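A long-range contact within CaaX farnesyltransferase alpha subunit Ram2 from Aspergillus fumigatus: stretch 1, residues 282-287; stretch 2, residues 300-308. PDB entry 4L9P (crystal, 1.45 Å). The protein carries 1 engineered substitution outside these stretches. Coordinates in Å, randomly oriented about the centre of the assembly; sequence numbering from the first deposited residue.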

# COMPACT_ATOMS: atom_id res chain seq x y z
N PHE A 282 20.16 -27.59 -9.43
CA PHE A 282 20.19 -26.32 -10.13
C PHE A 282 20.68 -25.21 -9.16
O PHE A 282 21.53 -24.41 -9.52
CB PHE A 282 18.79 -25.97 -10.65
CG PHE A 282 18.71 -24.67 -11.39
CD1 PHE A 282 19.28 -24.55 -12.63
CD2 PHE A 282 18.00 -23.57 -10.85
CE1 PHE A 282 19.20 -23.40 -13.36
CE2 PHE A 282 17.92 -22.38 -11.57
CZ PHE A 282 18.51 -22.30 -12.84
N ALA A 283 20.13 -25.16 -7.95
CA ALA A 283 20.52 -24.14 -6.98
C ALA A 283 22.00 -24.30 -6.63
O ALA A 283 22.72 -23.32 -6.59
CB ALA A 283 19.66 -24.23 -5.70
N ARG A 284 22.46 -25.54 -6.41
CA ARG A 284 23.88 -25.75 -6.10
C ARG A 284 24.79 -25.25 -7.21
O ARG A 284 25.96 -24.90 -6.95
CB ARG A 284 24.16 -27.24 -5.91
CG ARG A 284 23.48 -27.88 -4.74
CD ARG A 284 23.85 -29.38 -4.64
NE ARG A 284 24.95 -29.54 -3.70
CZ ARG A 284 26.12 -30.15 -3.93
NH1 ARG A 284 26.42 -30.70 -5.11
NH2 ARG A 284 27.02 -30.20 -2.95
N SER A 285 24.32 -25.27 -8.46
CA SER A 285 25.19 -24.83 -9.57
C SER A 285 25.64 -23.36 -9.46
O SER A 285 26.59 -22.97 -10.14
CB SER A 285 24.55 -25.11 -10.94
OG SER A 285 23.46 -24.24 -11.23
N PHE A 286 24.96 -22.56 -8.63
CA PHE A 286 25.29 -21.14 -8.47
C PHE A 286 26.16 -20.92 -7.24
O PHE A 286 26.50 -19.79 -6.91
CB PHE A 286 24.03 -20.27 -8.38
CG PHE A 286 23.18 -20.37 -9.60
CD1 PHE A 286 23.49 -19.66 -10.73
CD2 PHE A 286 22.11 -21.26 -9.64
CE1 PHE A 286 22.69 -19.80 -11.93
CE2 PHE A 286 21.33 -21.41 -10.78
CZ PHE A 286 21.61 -20.67 -11.93
N VAL A 287 26.50 -22.01 -6.54
CA VAL A 287 27.17 -21.88 -5.25
C VAL A 287 28.31 -22.86 -5.28
O VAL A 287 28.09 -24.02 -4.94
CB VAL A 287 26.18 -22.14 -4.02
CG1 VAL A 287 26.88 -21.92 -2.69
CG2 VAL A 287 24.90 -21.24 -4.11
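Stretch 2 300-308: AVKSSHAIE

Stretch 1 leaves a helix through a type I beta turn from Arg 284 to Val 287, closed by Val 287 N to Arg 284 O at 3.0 Å. Stretch 2 passes from loop into helix as stretch 1 passes from helix into turn: Val 301 is extended (phi/psi -119/125), and a helix starts at Ser 304. The register is antiparallel in order, Val 287 facing Val 301 (CA to CA 4.6 Å), Phe 286 facing Lys 302 (CA to CA 5.1 Å) and Ala 283 facing Ala 306 (CA to CA 4.7 Å).

A backbone hydrogen bond lies within this register: Lys 302 N donates to Phe 286 O at 2.9 Å and 168°, close to linear. The same carbonyl takes a CA-H...O contact from Val 301 CA at 3.4 Å, so one acceptor at the turn gathers two consecutive residues of the incoming chain. Ser 303 then caps the new helix, its OG accepting a weak hydrogen bond from Ala 306 N at 3.3 Å.

Ala 306 sits where the backbones come close. Its CB points toward stretch 1 and lies 3.5 Å from Ala 283 O, 3.7 Å from Phe 286 CB and 4.0 Å from Val 287 CG2. Phe 286, in the m rotamer, has the largest area covered in the contact; Lys 302 CB lies at the edge of its ring, 4.2 Å from Phe 286 CD1, while Phe 286 CB packs on Ser 303 CB at 4.1 Å. Val 287 bridges loop and helix: its CG1 meets Val 301 CG2 at 4.2 Å, and its CG2 reaches Ile 307 CG1 at 3.9 Å. At the exposed margin, the Lys 302 side chain brings NZ to 3.2 Å from Ser 285 O. The rule is compact: a near-linear backbone bond joins the loops, and Ala 306 packs against Ala 283, Phe 286 and Val 287.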

# COMPACT_ATOMS: atom_id res chain seq x y z
N ALA A 300 32.17 -19.39 -4.07
CA ALA A 300 31.92 -18.59 -5.29
C ALA A 300 30.43 -18.51 -5.63
O ALA A 300 29.85 -19.47 -6.15
CB ALA A 300 32.69 -19.12 -6.46
N VAL A 301 29.80 -17.38 -5.37
CA VAL A 301 28.33 -17.39 -5.40
C VAL A 301 27.78 -16.45 -6.45
O VAL A 301 28.09 -15.26 -6.44
CB VAL A 301 27.79 -16.96 -4.01
CG1 VAL A 301 26.26 -16.71 -4.02
CG2 VAL A 301 28.23 -17.98 -2.93
N LYS A 302 26.95 -16.98 -7.33
CA LYS A 302 26.39 -16.13 -8.38
C LYS A 302 24.96 -15.71 -8.09
O LYS A 302 24.41 -14.88 -8.84
CB LYS A 302 26.44 -16.88 -9.70
CG LYS A 302 27.91 -17.25 -10.13
CD LYS A 302 27.99 -17.88 -11.55
CE LYS A 302 28.88 -19.14 -11.58
NZ LYS A 302 28.35 -20.37 -10.78
N SER A 303 24.36 -16.28 -7.06
CA SER A 303 22.96 -15.93 -6.73
C SER A 303 22.64 -16.10 -5.26
O SER A 303 22.75 -17.23 -4.73
CB SER A 303 22.00 -16.82 -7.55
OG SER A 303 20.64 -16.48 -7.23
N SER A 304 22.24 -15.01 -4.58
CA SER A 304 21.79 -15.14 -3.19
C SER A 304 20.50 -15.97 -3.10
O SER A 304 20.23 -16.66 -2.09
CB SER A 304 21.60 -13.76 -2.56
OG SER A 304 20.57 -13.05 -3.23
N HIS A 305 19.69 -15.91 -4.16
CA HIS A 305 18.47 -16.71 -4.19
C HIS A 305 18.74 -18.19 -4.17
O HIS A 305 17.95 -18.97 -3.61
CB HIS A 305 17.63 -16.32 -5.46
CG HIS A 305 17.53 -14.84 -5.58
ND1 HIS A 305 16.93 -14.08 -4.60
CD2 HIS A 305 18.05 -13.97 -6.48
CE1 HIS A 305 17.07 -12.81 -4.90
NE2 HIS A 305 17.74 -12.70 -6.03
N ALA A 306 19.84 -18.60 -4.80
CA ALA A 306 20.26 -20.01 -4.78
C ALA A 306 20.62 -20.43 -3.37
O ALA A 306 20.27 -21.52 -2.96
CB ALA A 306 21.39 -20.21 -5.72
N ILE A 307 21.27 -19.54 -2.62
CA ILE A 307 21.63 -19.88 -1.23
C ILE A 307 20.36 -20.00 -0.39
O ILE A 307 20.22 -20.96 0.42
CB ILE A 307 22.55 -18.79 -0.60
CG1 ILE A 307 23.83 -18.61 -1.41
CG2 ILE A 307 22.87 -19.10 0.87
CD1 ILE A 307 24.69 -17.49 -0.87
N GLU A 308 19.38 -19.08 -0.57
CA GLU A 308 18.15 -19.19 0.22
C GLU A 308 17.36 -20.43 -0.15
O GLU A 308 16.76 -21.10 0.70
CB GLU A 308 17.31 -17.97 -0.05
CG GLU A 308 16.05 -17.96 0.81
CD GLU A 308 15.22 -16.75 0.45
OE1 GLU A 308 15.48 -16.19 -0.66
OE2 GLU A 308 14.31 -16.37 1.22